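Long-range contacts in glycine betaine/carnitine/choline ABC transporter (Staphylococcus aureus subsp. aureus Mu50, PDB 3O66), which probably binds glycine betaine, carnitine, choline or related compounds outside the membrane and hands them to an ABC transporter for import: residues I13-T18 with P42-N47; F118-E123 with D206-K211. All blocks are in the same frame, centred on the assembly; numbering follows the deposited sequence.

In the fold
Contacts 1 and 2 each pair an edge strand with its neighbour, in two different five-stranded sheets on opposite sides of the chain's centre. Their centres are about 31 Å apart and they share no element. Both sheets run in the 2-1-3-n-4 order of type II periplasmic binding proteins, one to a lobe. Contact 1 joins parallel strands at one border of its sheet, within a beta-alpha-beta unit; contact 2 joins the antiparallel returning strand to the border strand beyond it, the two far apart in sequence. Both are partly buried. Contact 1 ends in an exposed serine and asparagine, whereas contact 2 has bridging waters at both ends and an exposed lysine and aspartate.

Contact 1 of 2, residues I13-T18 with P42-N47; sequences ITALST and PTLVNN
Strand 43-47 runs parallel to strand 13-16, their axes 24° apart, and three backbone hydrogen bonds stitch them together. Ile13 N donates to Thr43 O at 2.9 Å, nearly along the carbonyl axis. Two residues on from Thr43, Val45 N donates to the O of the same Ile13 at 2.8 Å, from well above the carbonyl plane, and Ala15 N donates to Val45 O, also at 2.8 Å.

Start at the CB of Ile13, which lies 4.3 Å from Leu44 CD1 and 4.0 Å from Thr43 O. With chi1 at -53°, CG1 turns back beside the backbone N and stays next to that same carbonyl oxygen. The extended chi2 then carries the tip onward, so CD1 rests 3.8 Å from Pro42 CB, the two side chains side by side and pointing the same way.

Toward the other end, Asn46 OD1 lies 3.4 Å from Ala15 CB. It also accepts from Asn47 N and from Gln22 NE2, so two donors hold that amide oxygen against the Ala15 methyl.

Ala15, Leu44 and Asn47 pack against helix 19-35, the connection of this beta-alpha-beta unit. Thr14 faces helix 51-60 on the other side of the sheet, its hydroxyl bonded to Gln54 and Ser66, while its backbone pairs with strand 65-70, leaving strand 43-48 on the sheet's border.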
ATOM      1  N   ILE A  13      -4.894 -17.361   0.964  1.00 25.23           N
ATOM      2  CA  ILE A  13      -4.653 -15.933   0.992  1.00 24.21           C
ATOM      3  C   ILE A  13      -3.962 -15.510  -0.308  1.00 24.21           C
ATOM      4  O   ILE A  13      -2.825 -15.959  -0.620  1.00 25.30           O
ATOM      5  CB  ILE A  13      -3.723 -15.544   2.183  1.00 24.12           C
ATOM      6  CG1 ILE A  13      -4.272 -16.108   3.506  1.00 23.64           C
ATOM      7  CG2 ILE A  13      -3.476 -14.021   2.198  1.00 22.73           C
ATOM      8  CD1 ILE A  13      -3.328 -15.987   4.724  1.00 23.93           C
ATOM      9  N   THR A  14      -4.597 -14.609  -1.044  1.00 22.65           N
ATOM     10  CA  THR A  14      -3.980 -14.153  -2.271  1.00 23.11           C
ATOM     11  C   THR A  14      -2.841 -13.184  -1.958  1.00 23.36           C
ATOM     12  O   THR A  14      -2.949 -12.333  -1.026  1.00 23.09           O
ATOM     13  CB  THR A  14      -4.950 -13.416  -3.185  1.00 22.50           C
ATOM     14  OG1 THR A  14      -5.319 -12.180  -2.552  1.00 22.87           O
ATOM     15  CG2 THR A  14      -6.161 -14.245  -3.473  1.00 23.65           C
ATOM     16  N   ALA A  15      -1.761 -13.317  -2.724  1.00 24.38           N
ATOM     17  CA  ALA A  15      -0.644 -12.393  -2.605  1.00 24.30           C
ATOM     18  C   ALA A  15      -0.137 -11.991  -3.972  1.00 25.75           C
ATOM     19  O   ALA A  15      -0.109 -12.830  -4.913  1.00 26.76           O
ATOM     20  CB  ALA A  15       0.454 -13.012  -1.798  1.00 24.88           C
ATOM     21  N   LEU A  16       0.253 -10.715  -4.087  1.00 24.86           N
ATOM     22  CA  LEU A  16       0.858 -10.172  -5.291  1.00 25.89           C
ATOM     23  C   LEU A  16       2.323 -10.607  -5.274  1.00 26.70           C
ATOM     24  O   LEU A  16       2.802 -11.132  -4.264  1.00 25.51           O
ATOM     25  CB  LEU A  16       0.774  -8.614  -5.304  1.00 25.34           C
ATOM     26  CG  LEU A  16      -0.623  -7.977  -5.226  1.00 25.27           C
ATOM     27  CD1 LEU A  16      -0.502  -6.465  -5.072  1.00 26.57           C
ATOM     28  CD2 LEU A  16      -1.489  -8.348  -6.457  1.00 25.40           C
ATOM     29  N   SER A  17       3.040 -10.384  -6.370  1.00 28.31           N
ATOM     30  CA  SER A  17       4.498 -10.608  -6.383  1.00 30.12           C
ATOM     31  C   SER A  17       5.340  -9.566  -5.625  1.00 30.44           C
ATOM     32  O   SER A  17       6.579  -9.690  -5.563  1.00 32.86           O
ATOM     33  CB  SER A  17       5.030 -10.813  -7.829  1.00 32.32           C
ATOM     34  OG  SER A  17       4.531  -9.798  -8.692  1.00 35.38           O
ATOM     35  N   THR A  18       4.695  -8.588  -5.003  1.00 28.98           N
ATOM     36  CA  THR A  18       5.398  -7.501  -4.306  1.00 28.06           C
ATOM     37  C   THR A  18       5.774  -7.993  -2.916  1.00 27.32           C
ATOM     38  O   THR A  18       5.065  -8.829  -2.348  1.00 26.24           O
ATOM     39  CB  THR A  18       4.510  -6.260  -4.146  1.00 27.76           C
ATOM     40  OG1 THR A  18       3.376  -6.571  -3.307  1.00 26.54           O
ATOM     41  CG2 THR A  18       4.022  -5.758  -5.510  1.00 28.02           C
ATOM     42  N   PRO A  42      -3.208 -21.664   6.977  1.00 27.72           N
ATOM     43  CA  PRO A  42      -3.530 -21.096   5.665  1.00 26.91           C
ATOM     44  C   PRO A  42      -2.382 -21.285   4.668  1.00 27.57           C
ATOM     45  O   PRO A  42      -1.219 -21.434   5.080  1.00 27.41           O
ATOM     46  CB  PRO A  42      -3.693 -19.605   5.974  1.00 25.62           C
ATOM     47  CG  PRO A  42      -4.015 -19.565   7.449  1.00 25.53           C
ATOM     48  CD  PRO A  42      -3.114 -20.617   8.011  1.00 26.48           C
ATOM     49  N   THR A  43      -2.699 -21.287   3.377  1.00 28.05           N
ATOM     50  CA  THR A  43      -1.663 -21.266   2.347  1.00 28.66           C
ATOM     51  C   THR A  43      -1.857 -20.045   1.462  1.00 27.63           C
ATOM     52  O   THR A  43      -2.917 -19.443   1.474  1.00 27.58           O
ATOM     53  CB  THR A  43      -1.641 -22.564   1.503  1.00 29.90           C
ATOM     54  OG1 THR A  43      -2.865 -22.670   0.775  1.00 31.26           O
ATOM     55  CG2 THR A  43      -1.480 -23.784   2.424  1.00 30.71           C
ATOM     56  N   LEU A  44      -0.834 -19.685   0.698  1.00 27.32           N
ATOM     57  CA  LEU A  44      -0.913 -18.507  -0.130  1.00 27.70           C
ATOM     58  C   LEU A  44      -1.176 -18.885  -1.574  1.00 28.29           C
ATOM     59  O   LEU A  44      -0.710 -19.924  -2.042  1.00 28.59           O
ATOM     60  CB  LEU A  44       0.379 -17.681  -0.056  1.00 27.14           C
ATOM     61  CG  LEU A  44       0.580 -16.625   1.030  1.00 28.35           C
ATOM     62  CD1 LEU A  44       0.271 -17.116   2.454  1.00 28.37           C
ATOM     63  CD2 LEU A  44       2.006 -16.068   0.930  1.00 29.24           C
ATOM     64  N   VAL A  45      -1.952 -18.039  -2.243  1.00 28.54           N
ATOM     65  CA  VAL A  45      -2.071 -18.060  -3.703  1.00 30.11           C
ATOM     66  C   VAL A  45      -1.207 -16.887  -4.142  1.00 30.54           C
ATOM     67  O   VAL A  45      -1.648 -15.732  -4.191  1.00 30.29           O
ATOM     68  CB  VAL A  45      -3.531 -17.938  -4.169  1.00 29.71           C
ATOM     69  CG1 VAL A  45      -3.612 -17.918  -5.694  1.00 30.65           C
ATOM     70  CG2 VAL A  45      -4.375 -19.120  -3.617  1.00 30.44           C
ATOM     71  N   ASN A  46       0.047 -17.211  -4.421  1.00 32.32           N
ATOM     72  CA  ASN A  46       1.124 -16.238  -4.470  1.00 33.65           C
ATOM     73  C   ASN A  46       1.414 -15.785  -5.895  1.00 34.55           C
ATOM     74  O   ASN A  46       0.912 -16.377  -6.857  1.00 34.42           O
ATOM     75  CB  ASN A  46       2.388 -16.853  -3.838  1.00 35.05           C
ATOM     76  CG  ASN A  46       3.201 -15.837  -3.044  1.00 36.67           C
ATOM     77  OD1 ASN A  46       3.084 -14.616  -3.261  1.00 37.86           O
ATOM     78  ND2 ASN A  46       4.067 -16.336  -2.151  1.00 36.12           N
ATOM     79  N   ASN A  47       2.206 -14.714  -5.995  1.00 34.49           N
ATOM     80  CA  ASN A  47       2.688 -14.135  -7.256  1.00 35.18           C
ATOM     81  C   ASN A  47       1.624 -13.690  -8.248  1.00 34.51           C
ATOM     82  O   ASN A  47       1.807 -13.818  -9.467  1.00 35.83           O
ATOM     83  CB  ASN A  47       3.685 -15.080  -7.935  1.00 37.51           C
ATOM     84  CG  ASN A  47       4.878 -15.388  -7.053  1.00 40.36           C
ATOM     85  OD1 ASN A  47       5.201 -16.550  -6.828  1.00 44.18           O
ATOM     86  ND2 ASN A  47       5.532 -14.344  -6.535  1.00 42.19           N
TER

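Contact 2 of 2, residues F118-E123 with D206-K211; sequences FMVTKE and DLKVLK
Three hydrogen bonds carry the backbone pairing. Lys208 N donates to Val120 O at 2.8 Å, almost straight at 173°, and Val120 N returns the bond to Lys208 O at 3.0 Å, approaching in the carbonyl plane; this is the hydrogen-bonded pair. Leu210 N adds a third to Phe118 O at 2.8 Å. Past each end a water takes over: one links Phe118 N to Leu210 O, the other Lys122 N to Asp206 O.

Here the antiparallel strand 116-120 of the type II binding-protein sheet meets its short last strand, 208-209, on the sheet's border. On its far side, strand 116-120 bonds to strand 192-196 through Met119 and Ala193.

Apolar packing falls on two faces. Met119, a selenomethionine, has CG in the crowded position between N and the carbonyl carbon (chi1 58°) and a bend at chi3, so the side chain crosses that of Leu207 obliquely, SE lying 4.1 Å from Leu207 CD1, while CE turns to Val209 CG2 at 4.3 Å. Tyr182 and Leu185 of helix 181-186 close over it. On the opposite face Val120 CG2 lies alongside Lys208 CB at 3.9 Å, and the lysine amine leads off to a salt bridge with Glu131.

Charged contact is looser. Lys122 crosses Asp206 at about a right angle, CD being 3.7 Å from Asp206 OD2 and NZ 4.2 Å from that oxygen, beyond a salt bridge.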
ATOM      1  N   PHE A 118       5.028  12.447  -3.879  1.00 21.50           N
ATOM      2  CA  PHE A 118       6.230  13.201  -4.167  1.00 21.49           C
ATOM      3  C   PHE A 118       7.163  13.079  -3.002  1.00 21.42           C
ATOM      4  O   PHE A 118       6.735  13.120  -1.847  1.00 23.24           O
ATOM      5  CB  PHE A 118       5.920  14.679  -4.437  1.00 22.49           C
ATOM      6  CG  PHE A 118       5.147  14.890  -5.706  1.00 23.12           C
ATOM      7  CD1 PHE A 118       5.810  14.966  -6.923  1.00 23.97           C
ATOM      8  CD2 PHE A 118       3.755  14.895  -5.691  1.00 23.62           C
ATOM      9  CE1 PHE A 118       5.092  15.125  -8.115  1.00 25.01           C
ATOM     10  CE2 PHE A 118       3.019  15.034  -6.886  1.00 25.99           C
ATOM     11  CZ  PHE A 118       3.697  15.140  -8.090  1.00 26.25           C
HETATM   12  N   MSE A 119       8.447  12.943  -3.303  1.00 21.43           N
HETATM   13  CA  MSE A 119       9.440  12.703  -2.259  1.00 21.12           C
HETATM   14  C   MSE A 119      10.778  13.296  -2.635  1.00 20.67           C
HETATM   15  O   MSE A 119      11.088  13.481  -3.837  1.00 21.28           O
HETATM   16  CB  MSE A 119       9.561  11.224  -1.894  1.00 20.98           C
HETATM   17  CG  MSE A 119       9.921  10.338  -3.100  1.00 22.61           C
HETATM   18 SE   MSE A 119       9.842   8.439  -2.663  0.75 22.10          SE
HETATM   19  CE  MSE A 119       7.899   8.314  -2.460  1.00 23.63           C
ATOM     20  N   VAL A 120      11.535  13.636  -1.593  1.00 20.30           N
ATOM     21  CA  VAL A 120      12.823  14.325  -1.731  1.00 20.48           C
ATOM     22  C   VAL A 120      13.818  13.731  -0.757  1.00 21.44           C
ATOM     23  O   VAL A 120      13.421  12.962   0.143  1.00 22.90           O
ATOM     24  CB  VAL A 120      12.689  15.851  -1.493  1.00 20.66           C
ATOM     25  CG1 VAL A 120      11.735  16.454  -2.506  1.00 21.41           C
ATOM     26  CG2 VAL A 120      12.289  16.205   0.010  1.00 20.73           C
ATOM     27  N   THR A 121      15.091  14.084  -0.882  1.00 22.34           N
ATOM     28  CA  THR A 121      16.063  13.679   0.139  1.00 22.94           C
ATOM     29  C   THR A 121      15.890  14.547   1.403  1.00 24.80           C
ATOM     30  O   THR A 121      15.317  15.646   1.340  1.00 25.39           O
ATOM     31  CB  THR A 121      17.505  13.884  -0.301  1.00 22.72           C
ATOM     32  OG1 THR A 121      17.717  15.294  -0.547  1.00 23.27           O
ATOM     33  CG2 THR A 121      17.880  13.009  -1.569  1.00 22.78           C
ATOM     34  N   LYS A 122      16.461  14.099   2.516  0.50 25.93           N
ATOM     35  CA  LYS A 122      16.490  14.913   3.736  0.50 28.26           C
ATOM     36  C   LYS A 122      17.239  16.233   3.547  0.50 28.92           C
ATOM     37  O   LYS A 122      16.820  17.255   4.082  0.50 30.06           O
ATOM     38  CB  LYS A 122      17.040  14.122   4.926  0.50 29.78           C
ATOM     39  CG  LYS A 122      18.510  13.740   4.823  0.50 31.62           C
ATOM     40  CD  LYS A 122      19.036  13.218   6.158  0.50 34.53           C
ATOM     41  CE  LYS A 122      20.280  12.365   5.949  0.50 35.85           C
ATOM     42  NZ  LYS A 122      20.057  11.423   4.817  0.50 34.41           N
ATOM     43  N   GLU A 123      18.322  16.243   2.771  0.50 29.15           N
ATOM     44  CA  GLU A 123      19.035  17.512   2.547  0.50 30.35           C
ATOM     45  C   GLU A 123      18.196  18.518   1.748  0.50 29.43           C
ATOM     46  O   GLU A 123      18.231  19.725   2.002  0.50 29.95           O
ATOM     47  CB  GLU A 123      20.415  17.311   1.895  0.50 31.15           C
ATOM     48  CG  GLU A 123      21.097  18.623   1.506  0.50 33.49           C
ATOM     49  CD  GLU A 123      22.486  18.439   0.909  0.50 36.92           C
ATOM     50  OE1 GLU A 123      22.594  17.827  -0.179  0.50 37.02           O
ATOM     51  OE2 GLU A 123      23.472  18.924   1.523  0.50 40.66           O
ATOM     52  N   ASP A 206      16.490   7.273   3.915  1.00 30.80           N
ATOM     53  CA  ASP A 206      15.911   8.302   4.780  1.00 31.79           C
ATOM     54  C   ASP A 206      15.277   9.437   3.943  1.00 29.41           C
ATOM     55  O   ASP A 206      15.555  10.611   4.160  1.00 30.41           O
ATOM     56  CB  ASP A 206      16.978   8.835   5.767  1.00 34.75           C
ATOM     57  CG  ASP A 206      16.377   9.546   6.961  1.00 38.94           C
ATOM     58  OD1 ASP A 206      15.207   9.299   7.320  1.00 43.21           O
ATOM     59  OD2 ASP A 206      17.087  10.368   7.560  1.00 45.85           O
ATOM     60  N   LEU A 207      14.459   9.067   2.967  1.00 26.24           N
ATOM     61  CA  LEU A 207      13.802  10.049   2.078  1.00 25.09           C
ATOM     62  C   LEU A 207      12.614  10.691   2.811  1.00 25.20           C
ATOM     63  O   LEU A 207      12.096  10.115   3.774  1.00 25.93           O
ATOM     64  CB  LEU A 207      13.338   9.366   0.795  1.00 23.56           C
ATOM     65  CG  LEU A 207      14.379   8.646  -0.086  1.00 23.88           C
ATOM     66  CD1 LEU A 207      13.705   7.962  -1.284  1.00 21.88           C
ATOM     67  CD2 LEU A 207      15.451   9.634  -0.579  1.00 25.78           C
ATOM     68  N   LYS A 208      12.230  11.895   2.390  1.00 24.53           N
ATOM     69  CA  LYS A 208      11.133  12.642   2.983  1.00 25.50           C
ATOM     70  C   LYS A 208       9.945  12.608   2.023  1.00 24.55           C
ATOM     71  O   LYS A 208      10.013  13.110   0.904  1.00 24.62           O
ATOM     72  CB  LYS A 208      11.559  14.098   3.262  1.00 26.23           C
ATOM     73  CG  LYS A 208      10.373  15.049   3.615  1.00 28.54           C
ATOM     74  CD  LYS A 208       9.987  14.962   5.104  1.00 30.03           C
ATOM     75  CE  LYS A 208       8.720  15.809   5.376  1.00 30.77           C
ATOM     76  NZ  LYS A 208       8.219  15.468   6.715  1.00 32.34           N
ATOM     77  N   VAL A 209       8.861  11.980   2.444  1.00 24.17           N
ATOM     78  CA  VAL A 209       7.648  11.908   1.602  1.00 24.38           C
ATOM     79  C   VAL A 209       6.821  13.132   1.906  1.00 25.05           C
ATOM     80  O   VAL A 209       6.592  13.428   3.091  1.00 26.65           O
ATOM     81  CB  VAL A 209       6.874  10.646   1.912  1.00 23.39           C
ATOM     82  CG1 VAL A 209       5.568  10.573   1.034  1.00 24.35           C
ATOM     83  CG2 VAL A 209       7.801   9.424   1.702  1.00 24.66           C
ATOM     84  N   LEU A 210       6.378  13.847   0.865  1.00 24.45           N
ATOM     85  CA  LEU A 210       5.615  15.085   1.051  1.00 25.51           C
ATOM     86  C   LEU A 210       4.113  14.822   1.134  1.00 26.24           C
ATOM     87  O   LEU A 210       3.601  13.929   0.459  1.00 25.23           O
ATOM     88  CB  LEU A 210       5.919  16.074  -0.093  1.00 24.96           C
ATOM     89  CG  LEU A 210       7.405  16.490  -0.233  1.00 26.00           C
ATOM     90  CD1 LEU A 210       7.560  17.418  -1.433  1.00 26.77           C
ATOM     91  CD2 LEU A 210       7.872  17.200   1.044  1.00 26.49           C
ATOM     92  N   LYS A 211       3.418  15.590   1.978  1.00 26.78           N
ATOM     93  CA  LYS A 211       1.971  15.445   2.126  1.00 28.70           C
ATOM     94  C   LYS A 211       1.262  16.027   0.906  1.00 28.40           C
ATOM     95  O   LYS A 211       1.601  17.128   0.448  1.00 28.93           O
ATOM     96  CB  LYS A 211       1.471  16.123   3.427  1.00 30.52           C
ATOM     97  CG  LYS A 211       1.925  15.387   4.686  1.00 33.64           C
ATOM     98  CD  LYS A 211       1.445  16.029   6.000  1.00 40.10           C
ATOM     99  CE  LYS A 211       2.061  17.406   6.239  1.00 43.37           C
ATOM    100  NZ  LYS A 211       1.657  17.980   7.578  1.00 47.49           N
TER
HETATM  101  O   HOH W   1       2.567  13.459  -2.312  1.00 23.56           O
HETATM  102  O   HOH W   2      17.615  11.501   2.181  1.00 27.34           O